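Local structure of monooxygenase (Agrobacterium tumefaciens, 2I7G) at residues B[120-131]-B[188-199]; B[256-264]-B[343-351]. The protein is probably a flavin-dependent monooxygenase of the bacterial luciferase-like family, built on a TIM barrel, although its own substrate is not established. All coordinates share one frame; numbering follows the deposited sequence.

Contact 1. Residues B[120-131]-B[188-199]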
loop_
_atom_site.group_PDB
_atom_site.type_symbol
_atom_site.label_atom_id
_atom_site.label_comp_id
_atom_site.label_asym_id
_atom_site.label_seq_id
_atom_site.Cartn_x
_atom_site.Cartn_y
_atom_site.Cartn_z
ATOM N N ASP B 120 7.323 -4.124 -5.726
ATOM C CA ASP B 120 8.409 -4.654 -6.564
ATOM C C ASP B 120 9.388 -3.545 -6.982
ATOM O O ASP B 120 10.614 -3.726 -6.948
ATOM C CB ASP B 120 7.913 -5.379 -7.823
ATOM C CG ASP B 120 8.927 -6.362 -8.335
ATOM O OD1 ASP B 120 9.430 -7.180 -7.496
ATOM O OD2 ASP B 120 9.251 -6.301 -9.541
ATOM N N LEU B 121 8.849 -2.407 -7.414
ATOM C CA LEU B 121 9.691 -1.277 -7.799
ATOM C C LEU B 121 10.465 -0.694 -6.613
ATOM O O LEU B 121 11.682 -0.399 -6.745
ATOM C CB LEU B 121 8.836 -0.216 -8.502
ATOM C CG LEU B 121 8.228 -0.656 -9.850
ATOM C CD1 LEU B 121 7.385 0.548 -10.333
ATOM C CD2 LEU B 121 9.303 -1.014 -10.877
ATOM N N LEU B 122 9.775 -0.510 -5.484
ATOM C CA LEU B 122 10.406 0.019 -4.273
ATOM C C LEU B 122 11.522 -0.883 -3.741
ATOM O O LEU B 122 12.489 -0.383 -3.121
ATOM C CB LEU B 122 9.371 0.180 -3.151
ATOM C CG LEU B 122 8.337 1.309 -3.396
ATOM C CD1 LEU B 122 7.085 1.181 -2.435
ATOM C CD2 LEU B 122 9.029 2.720 -3.325
ATOM N N SER B 123 11.348 -2.193 -3.942
ATOM C CA SER B 123 12.290 -3.242 -3.431
ATOM C C SER B 123 13.327 -3.733 -4.461
ATOM O O SER B 123 14.068 -4.676 -4.191
ATOM C CB SER B 123 11.485 -4.454 -2.929
ATOM O OG SER B 123 10.875 -5.145 -4.028
ATOM N N ASN B 124 13.314 -3.117 -5.638
ATOM C CA ASN B 124 14.202 -3.505 -6.719
ATOM C C ASN B 124 14.082 -4.994 -7.105
ATOM O O ASN B 124 15.087 -5.654 -7.342
ATOM C CB ASN B 124 15.641 -3.130 -6.345
ATOM C CG ASN B 124 15.824 -1.637 -6.215
ATOM O OD1 ASN B 124 15.939 -1.095 -5.108
ATOM N ND2 ASN B 124 15.779 -0.955 -7.344
ATOM N N GLY B 125 12.844 -5.498 -7.177
ATOM C CA GLY B 125 12.559 -6.820 -7.747
ATOM C C GLY B 125 12.371 -7.945 -6.740
ATOM O O GLY B 125 12.614 -9.101 -7.068
ATOM N N ARG B 126 11.902 -7.603 -5.526
ATOM C CA ARG B 126 11.821 -8.597 -4.426
ATOM C C ARG B 126 10.374 -8.980 -3.983
ATOM O O ARG B 126 10.203 -9.768 -2.996
ATOM C CB ARG B 126 12.609 -8.101 -3.229
ATOM C CG ARG B 126 14.112 -8.195 -3.405
ATOM C CD ARG B 126 14.884 -7.661 -2.251
ATOM N NE ARG B 126 14.694 -6.228 -1.995
ATOM C CZ ARG B 126 14.366 -5.698 -0.809
ATOM N NH1 ARG B 126 14.130 -6.444 0.285
ATOM N NH2 ARG B 126 14.258 -4.368 -0.732
ATOM N N ALA B 127 9.349 -8.484 -4.702
ATOM C CA ALA B 127 7.948 -8.745 -4.310
ATOM C C ALA B 127 7.390 -10.073 -4.843
ATOM O O ALA B 127 7.783 -10.544 -5.941
ATOM C CB ALA B 127 6.990 -7.555 -4.725
ATOM N N GLU B 128 6.447 -10.627 -4.073
ATOM C CA GLU B 128 5.678 -11.805 -4.487
ATOM C C GLU B 128 4.282 -11.717 -3.886
ATOM O O GLU B 128 4.033 -10.999 -2.863
ATOM C CB GLU B 128 6.345 -13.124 -3.997
ATOM C CG GLU B 128 7.802 -13.304 -4.372
ATOM C CD GLU B 128 8.335 -14.655 -3.969
ATOM O OE1 GLU B 128 7.602 -15.413 -3.274
ATOM O OE2 GLU B 128 9.496 -14.931 -4.336
ATOM N N ILE B 129 3.368 -12.440 -4.529
ATOM C CA ILE B 129 1.989 -12.557 -4.038
ATOM C C ILE B 129 1.749 -14.030 -3.704
ATOM O O ILE B 129 2.062 -14.902 -4.527
ATOM C CB ILE B 129 0.957 -12.130 -5.135
ATOM C CG1 ILE B 129 1.146 -10.644 -5.495
ATOM C CG2 ILE B 129 -0.477 -12.452 -4.626
ATOM C CD1 ILE B 129 0.415 -10.228 -6.843
HETATM N N MSE B 130 1.219 -14.309 -2.506
HETATM C CA MSE B 130 0.735 -15.665 -2.213
HETATM C C MSE B 130 -0.766 -15.572 -2.017
HETATM O O MSE B 130 -1.245 -14.948 -1.050
HETATM C CB MSE B 130 1.434 -16.264 -0.985
HETATM C CG MSE B 130 0.931 -17.657 -0.684
HETATM SE SE MSE B 130 1.539 -18.246 1.116
HETATM C CE MSE B 130 3.357 -17.540 1.164
ATOM N N ALA B 131 -1.503 -16.116 -2.981
ATOM C CA ALA B 131 -2.960 -15.981 -2.970
ATOM C C ALA B 131 -3.581 -17.221 -2.318
ATOM O O ALA B 131 -3.178 -18.366 -2.598
ATOM C CB ALA B 131 -3.461 -15.834 -4.365
ATOM N N ARG B 188 4.422 -1.025 -14.368
ATOM C CA ARG B 188 4.920 -2.381 -14.626
ATOM C C ARG B 188 5.984 -2.717 -13.565
ATOM O O ARG B 188 6.734 -1.837 -13.133
ATOM C CB ARG B 188 5.526 -2.481 -16.040
ATOM C CG ARG B 188 4.559 -2.084 -17.170
ATOM C CD ARG B 188 3.210 -2.771 -16.973
ATOM N NE ARG B 188 3.314 -4.235 -17.033
ATOM C CZ ARG B 188 2.297 -5.072 -16.819
ATOM N NH1 ARG B 188 1.094 -4.605 -16.446
ATOM N NH2 ARG B 188 2.507 -6.387 -16.968
ATOM N N PRO B 189 6.008 -3.970 -13.089
ATOM C CA PRO B 189 7.020 -4.309 -12.086
ATOM C C PRO B 189 8.398 -4.411 -12.675
ATOM O O PRO B 189 8.565 -4.298 -13.915
ATOM C CB PRO B 189 6.570 -5.678 -11.573
ATOM C CG PRO B 189 5.812 -6.284 -12.667
ATOM C CD PRO B 189 5.126 -5.113 -13.397
ATOM N N LEU B 190 9.378 -4.646 -11.805
ATOM C CA LEU B 190 10.740 -4.903 -12.274
ATOM C C LEU B 190 10.989 -6.357 -12.729
ATOM O O LEU B 190 11.613 -6.595 -13.778
ATOM C CB LEU B 190 11.732 -4.468 -11.191
ATOM C CG LEU B 190 13.197 -4.178 -11.507
ATOM C CD1 LEU B 190 13.454 -3.252 -12.702
ATOM C CD2 LEU B 190 13.743 -3.548 -10.243
ATOM N N GLN B 191 10.513 -7.321 -11.946
ATOM C CA GLN B 191 10.673 -8.734 -12.290
ATOM C C GLN B 191 9.936 -9.035 -13.604
ATOM O O GLN B 191 8.872 -8.467 -13.865
ATOM C CB GLN B 191 10.136 -9.637 -11.181
ATOM C CG GLN B 191 10.971 -9.605 -9.903
ATOM C CD GLN B 191 10.345 -10.464 -8.809
ATOM O OE1 GLN B 191 10.642 -11.650 -8.700
ATOM N NE2 GLN B 191 9.449 -9.877 -8.033
ATOM N N GLU B 192 10.508 -9.915 -14.420
ATOM C CA GLU B 192 9.855 -10.307 -15.687
ATOM C C GLU B 192 8.450 -10.896 -15.457
ATOM O O GLU B 192 7.490 -10.565 -16.172
ATOM C CB GLU B 192 10.720 -11.274 -16.493
ATOM C CG GLU B 192 10.040 -11.680 -17.800
ATOM C CD GLU B 192 11.010 -11.949 -18.949
ATOM O OE1 GLU B 192 12.152 -12.399 -18.682
ATOM O OE2 GLU B 192 10.607 -11.713 -20.118
ATOM N N ARG B 193 8.330 -11.718 -14.420
ATOM C CA ARG B 193 7.067 -12.336 -14.052
ATOM C C ARG B 193 6.945 -12.226 -12.536
ATOM O O ARG B 193 7.667 -12.903 -11.802
ATOM C CB ARG B 193 7.064 -13.812 -14.470
ATOM C CG ARG B 193 5.733 -14.330 -15.020
ATOM C CD ARG B 193 5.489 -13.795 -16.436
ATOM N NE ARG B 193 4.691 -14.679 -17.293
ATOM C CZ ARG B 193 5.183 -15.686 -18.020
ATOM N NH1 ARG B 193 6.483 -15.975 -17.996
ATOM N NH2 ARG B 193 4.370 -16.420 -18.774
ATOM N N LEU B 194 6.043 -11.372 -12.072
ATOM C CA LEU B 194 5.811 -11.231 -10.630
ATOM C C LEU B 194 5.423 -12.617 -10.082
ATOM O O LEU B 194 4.405 -13.168 -10.510
ATOM C CB LEU B 194 4.681 -10.221 -10.392
ATOM C CG LEU B 194 4.413 -9.626 -8.996
ATOM C CD1 LEU B 194 5.568 -8.755 -8.511
ATOM C CD2 LEU B 194 3.124 -8.810 -8.994
ATOM N N PRO B 195 6.228 -13.199 -9.164
ATOM C CA PRO B 195 5.830 -14.528 -8.667
ATOM C C PRO B 195 4.453 -14.515 -7.983
ATOM O O PRO B 195 4.108 -13.575 -7.210
ATOM C CB PRO B 195 6.966 -14.928 -7.710
ATOM C CG PRO B 195 8.107 -13.969 -8.059
ATOM C CD PRO B 195 7.470 -12.723 -8.516
ATOM N N VAL B 196 3.647 -15.510 -8.354
ATOM C CA VAL B 196 2.364 -15.744 -7.719
ATOM C C VAL B 196 2.360 -17.201 -7.228
ATOM O O VAL B 196 2.537 -18.132 -8.032
ATOM C CB VAL B 196 1.195 -15.491 -8.678
ATOM C CG1 VAL B 196 -0.135 -15.900 -8.010
ATOM C CG2 VAL B 196 1.180 -13.993 -9.079
ATOM N N TRP B 197 2.245 -17.354 -5.920
ATOM C CA TRP B 197 2.127 -18.666 -5.266
ATOM C C TRP B 197 0.683 -18.882 -4.858
ATOM O O TRP B 197 -0.019 -17.934 -4.535
ATOM C CB TRP B 197 2.967 -18.698 -3.966
ATOM C CG TRP B 197 4.444 -18.778 -4.203
ATOM C CD1 TRP B 197 5.256 -17.804 -4.751
ATOM C CD2 TRP B 197 5.295 -19.872 -3.868
ATOM N NE1 TRP B 197 6.555 -18.256 -4.789
ATOM C CE2 TRP B 197 6.606 -19.514 -4.245
ATOM C CE3 TRP B 197 5.072 -21.147 -3.310
ATOM C CZ2 TRP B 197 7.696 -20.380 -4.089
ATOM C CZ3 TRP B 197 6.165 -22.003 -3.141
ATOM C CH2 TRP B 197 7.461 -21.606 -3.528
ATOM N N ILE B 198 0.255 -20.143 -4.818
ATOM C CA ILE B 198 -1.055 -20.497 -4.350
ATOM C C ILE B 198 -0.906 -21.180 -2.972
ATOM O O ILE B 198 -0.246 -22.229 -2.843
ATOM C CB ILE B 198 -1.778 -21.435 -5.350
ATOM C CG1 ILE B 198 -1.899 -20.775 -6.723
ATOM C CG2 ILE B 198 -3.154 -21.866 -4.799
ATOM C CD1 ILE B 198 -2.489 -19.392 -6.738
ATOM N N ALA B 199 -1.531 -20.597 -1.960
ATOM C CA ALA B 199 -1.587 -21.221 -0.623
ATOM C C ALA B 199 -2.705 -22.249 -0.585
ATOM O O ALA B 199 -3.839 -21.978 -1.009
ATOM C CB ALA B 199 -1.800 -20.148 0.470
HETATM O O HOH W 1 9.085 -17.158 -6.030
#

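Contact 2. Residues B[256-264]-B[343-351]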
loop_
_atom_site.group_PDB
_atom_site.type_symbol
_atom_site.label_atom_id
_atom_site.label_comp_id
_atom_site.label_asym_id
_atom_site.label_seq_id
_atom_site.Cartn_x
_atom_site.Cartn_y
_atom_site.Cartn_z
ATOM N N VAL B 256 4.594 -23.492 8.314
ATOM C CA VAL B 256 4.400 -24.164 9.589
ATOM C C VAL B 256 4.458 -23.155 10.749
ATOM O O VAL B 256 5.035 -22.050 10.618
ATOM C CB VAL B 256 5.499 -25.252 9.810
ATOM C CG1 VAL B 256 5.551 -26.191 8.623
ATOM C CG2 VAL B 256 6.905 -24.632 10.049
ATOM N N HIS B 257 3.911 -23.577 11.884
ATOM C CA HIS B 257 4.037 -22.808 13.110
ATOM C C HIS B 257 5.194 -23.342 13.919
ATOM O O HIS B 257 5.515 -24.530 13.844
ATOM C CB HIS B 257 2.748 -22.878 13.913
ATOM C CG HIS B 257 1.590 -22.255 13.201
ATOM N ND1 HIS B 257 0.528 -22.991 12.715
ATOM C CD2 HIS B 257 1.361 -20.974 12.825
ATOM C CE1 HIS B 257 -0.323 -22.181 12.103
ATOM N NE2 HIS B 257 0.148 -20.952 12.173
ATOM N N GLY B 258 5.795 -22.468 14.717
ATOM C CA GLY B 258 6.873 -22.930 15.596
ATOM C C GLY B 258 7.611 -21.793 16.263
ATOM O O GLY B 258 7.144 -20.639 16.284
ATOM N N PHE B 259 8.751 -22.121 16.865
ATOM C CA PHE B 259 9.488 -21.085 17.583
ATOM C C PHE B 259 10.898 -21.603 17.874
ATOM O O PHE B 259 11.087 -22.802 18.095
ATOM C CB PHE B 259 8.748 -20.732 18.882
ATOM C CG PHE B 259 9.384 -19.613 19.665
ATOM C CD1 PHE B 259 9.634 -18.360 19.077
ATOM C CD2 PHE B 259 9.734 -19.816 21.002
ATOM C CE1 PHE B 259 10.244 -17.328 19.820
ATOM C CE2 PHE B 259 10.344 -18.766 21.762
ATOM C CZ PHE B 259 10.611 -17.551 21.160
ATOM N N ILE B 260 11.873 -20.694 17.815
ATOM C CA ILE B 260 13.274 -21.057 18.102
ATOM C C ILE B 260 13.746 -20.253 19.319
ATOM O O ILE B 260 13.488 -19.040 19.412
ATOM C CB ILE B 260 14.169 -20.772 16.870
ATOM C CG1 ILE B 260 13.704 -21.600 15.646
ATOM C CG2 ILE B 260 15.639 -21.023 17.206
ATOM C CD1 ILE B 260 14.058 -20.986 14.306
ATOM N N ALA B 261 14.431 -20.911 20.257
ATOM C CA ALA B 261 14.989 -20.193 21.400
ATOM C C ALA B 261 16.307 -20.851 21.772
ATOM O O ALA B 261 16.743 -21.802 21.109
ATOM C CB ALA B 261 14.007 -20.192 22.634
ATOM N N ASP B 262 16.941 -20.337 22.815
ATOM C CA ASP B 262 18.292 -20.774 23.132
ATOM C C ASP B 262 18.318 -22.218 23.626
ATOM O O ASP B 262 19.369 -22.880 23.535
ATOM C CB ASP B 262 18.908 -19.837 24.155
ATOM C CG ASP B 262 19.370 -18.523 23.502
ATOM O OD1 ASP B 262 20.476 -18.536 22.897
ATOM O OD2 ASP B 262 18.627 -17.505 23.546
ATOM N N THR B 263 17.200 -22.663 24.213
ATOM C CA THR B 263 17.066 -24.067 24.627
ATOM C C THR B 263 15.673 -24.542 24.225
ATOM O O THR B 263 14.750 -23.724 23.986
ATOM C CB THR B 263 17.215 -24.313 26.145
ATOM O OG1 THR B 263 16.068 -23.794 26.833
ATOM C CG2 THR B 263 18.528 -23.668 26.745
ATOM N N THR B 264 15.527 -25.853 24.148
ATOM C CA THR B 264 14.243 -26.419 23.690
ATOM C C THR B 264 13.163 -26.142 24.735
ATOM O O THR B 264 12.032 -25.772 24.360
ATOM C CB THR B 264 14.393 -27.898 23.407
ATOM O OG1 THR B 264 15.185 -28.033 22.222
ATOM C CG2 THR B 264 12.993 -28.539 23.197
ATOM N N GLN B 343 11.514 -11.841 22.645
ATOM C CA GLN B 343 11.602 -13.275 22.379
ATOM C C GLN B 343 11.544 -13.562 20.875
ATOM O O GLN B 343 12.303 -14.408 20.376
ATOM C CB GLN B 343 10.522 -14.054 23.158
ATOM C CG GLN B 343 10.753 -13.951 24.674
ATOM C CD GLN B 343 9.677 -14.646 25.492
ATOM O OE1 GLN B 343 8.687 -15.163 24.960
ATOM N NE2 GLN B 343 9.885 -14.666 26.824
ATOM N N ILE B 344 10.656 -12.879 20.146
ATOM C CA ILE B 344 10.626 -13.041 18.680
ATOM C C ILE B 344 11.958 -12.585 18.061
ATOM O O ILE B 344 12.536 -13.280 17.223
ATOM C CB ILE B 344 9.442 -12.279 18.037
ATOM C CG1 ILE B 344 8.110 -12.819 18.586
ATOM C CG2 ILE B 344 9.508 -12.367 16.488
ATOM C CD1 ILE B 344 6.965 -11.861 18.368
HETATM N N MSE B 345 12.445 -11.423 18.485
HETATM C CA MSE B 345 13.716 -10.893 17.951
HETATM C C MSE B 345 14.876 -11.893 18.161
HETATM O O MSE B 345 15.644 -12.154 17.214
HETATM C CB MSE B 345 14.013 -9.518 18.543
HETATM C CG MSE B 345 13.046 -8.437 18.077
HETATM SE SE MSE B 345 13.118 -8.069 16.136
HETATM C CE MSE B 345 14.721 -6.979 16.163
ATOM N N ARG B 346 14.946 -12.495 19.354
ATOM C CA ARG B 346 15.976 -13.507 19.649
ATOM C C ARG B 346 15.771 -14.713 18.720
ATOM O O ARG B 346 16.749 -15.247 18.186
ATOM C CB ARG B 346 15.924 -13.937 21.116
ATOM C CG ARG B 346 16.980 -14.987 21.496
ATOM C CD ARG B 346 18.417 -14.539 21.137
ATOM N NE ARG B 346 19.430 -15.517 21.553
ATOM C CZ ARG B 346 20.694 -15.516 21.122
ATOM N NH1 ARG B 346 21.103 -14.595 20.234
ATOM N NH2 ARG B 346 21.551 -16.440 21.553
ATOM N N GLY B 347 14.511 -15.117 18.524
ATOM C CA GLY B 347 14.185 -16.273 17.661
ATOM C C GLY B 347 14.623 -16.013 16.227
ATOM O O GLY B 347 15.179 -16.896 15.553
ATOM N N ILE B 348 14.409 -14.785 15.761
ATOM C CA ILE B 348 14.791 -14.433 14.387
ATOM C C ILE B 348 16.318 -14.471 14.236
ATOM O O ILE B 348 16.874 -15.029 13.246
ATOM C CB ILE B 348 14.249 -13.058 13.989
ATOM C CG1 ILE B 348 12.717 -13.135 13.756
ATOM C CG2 ILE B 348 14.882 -12.591 12.665
ATOM C CD1 ILE B 348 12.051 -11.740 13.687
ATOM N N GLU B 349 17.012 -13.879 15.206
ATOM C CA GLU B 349 18.472 -13.944 15.235
ATOM C C GLU B 349 18.976 -15.388 15.184
ATOM O O GLU B 349 19.819 -15.720 14.350
ATOM C CB GLU B 349 19.042 -13.216 16.460
ATOM C CG GLU B 349 20.547 -13.441 16.616
ATOM C CD GLU B 349 21.360 -12.156 16.792
ATOM O OE1 GLU B 349 21.182 -11.199 15.995
ATOM O OE2 GLU B 349 22.218 -12.126 17.700
ATOM N N LEU B 350 18.450 -16.242 16.060
ATOM C CA LEU B 350 18.853 -17.668 16.073
ATOM C C LEU B 350 18.504 -18.386 14.774
ATOM O O LEU B 350 19.280 -19.219 14.272
ATOM C CB LEU B 350 18.246 -18.389 17.275
ATOM C CG LEU B 350 18.823 -17.960 18.630
ATOM C CD1 LEU B 350 17.953 -18.598 19.703
ATOM C CD2 LEU B 350 20.329 -18.340 18.802
ATOM N N TYR B 351 17.330 -18.067 14.228
ATOM C CA TYR B 351 16.896 -18.623 12.938
ATOM C C TYR B 351 17.929 -18.303 11.822
ATOM O O TYR B 351 18.420 -19.219 11.130
ATOM C CB TYR B 351 15.490 -18.082 12.625
ATOM C CG TYR B 351 14.751 -18.731 11.475
ATOM C CD1 TYR B 351 15.175 -19.952 10.911
ATOM C CD2 TYR B 351 13.609 -18.105 10.946
ATOM C CE1 TYR B 351 14.452 -20.537 9.830
ATOM C CE2 TYR B 351 12.872 -18.696 9.890
ATOM C CZ TYR B 351 13.303 -19.893 9.342
ATOM O OH TYR B 351 12.578 -20.462 8.318
HETATM O O HOH W 2 13.855 -16.803 21.046
#

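Contact 1. Residues B[120-131]-B[188-199]
The carboxylate of D120 takes hold of the loop leading into strand 196-200. Its OD2 accepts Q191 N at 2.9 Å in a nearly straight bond, and more weakly L190 N. NE2 of Q191 comes to D120 OD1 from well above the carboxylate plane, at 2.8 Å, and OD1 is also taken on its anti lone pair by A127 N. With CG swung away from the backbone N (chi1 -156°), the acid reaches from the last turn of helix 109-122 to both the start of strand 127-131 and the incoming loop. The amide of Q191 is fixed by three bonds: NE2 also gives an in-plane bond to a lone pair of A127 O, 2.8 Å away, while OE1 is held by R96. Beyond this polar knot the chains run as neighbouring parallel strands of the TIM barrel wall. Backbone bonds alternate from I129 N to P195 O, I129 O to W197 N, A131 N to W197 O and A131 O to A199 N. I129 and V196 share one face, where I129 tentatively crosses L194, and L161 and L158 of helix 150-166 pack on I129 and I198. On the other face the selenomethionine M130 lies against W197, its CG 3.9 Å from A199 CB. E128 runs alongside the indole, planes 13° apart, and a water bridges W197 NE1 to E128 OE2, the latter weakly; R96 and R329 form salt bridges to this carboxylate. Back at the D120 end, L190 CD2 rests 3.5 Å from N124 C, in the Schellman motif ending helix 109-122, with G41 of the second subunit packed against L190.

Contact 2. Residues B[256-264]-B[343-351]
I260 overlaps L350 and Y351, sending one branch to each: CG2 slides past L350 CB at 3.7 Å, and CD1 sits 3.6 Å from Y351 CB, close also to the start of the phenol ring. This is the helix-on-sheet packing of a TIM barrel, in which residues 343-351 of the C-terminal helix run at 85° to strand residues 256-260. The crossing is close where the helix offers a glycine: G347 CA approaches I260 O to 3.3 Å, a CA-H...O contact. I260 O also takes a hydrogen from a water that gives its other one to Q343 O, so one solvent molecule ties the strand's last carbonyl to the helix backbone. Beside it F259, its CG anti to the backbone N (chi1 -177°), turns its ring edge to the helix, with CE1 3.6 Å from Q343 O. The hydroxyl of Y351 is bonded to G25 O, on strand 23-28, one strand beyond 329-333.

Past the strand the chemistry becomes ionic. D262 is gripped side-on by R346, the two flat groups nearly coplanar at 22°. R346 NH2 reaches D262 OD1 at 2.7 Å and NE reaches OD2 at 2.9 Å, each on a syn lone pair. In the conformer given here E349 may extend the network through a long, doubtful salt bridge to R346 NH1, and L350 CD2 lies 3.5 Å above one face of the R346 guanidinium, offset toward its rim.

Overall arrangement
Both contacts reach the same parallel barrel sheet, yet they illustrate two ways of building it. Contact 1 joins two strands side by side, together with the loops leading into them; contact 2 lays a helix across the end of a strand. Their centres are 28 Å apart, and their nearest atoms, about 9 Å apart, do not touch. Both are largely buried, but contact 1 is held by a ladder of backbone bonds and a buried carboxylate, whereas contact 2 relies on aliphatic overlap and reserves its ion pair for an exposed margin. The second subunit packs against contact 1 near its helix end; no other protein chain of the assembly touches contact 2.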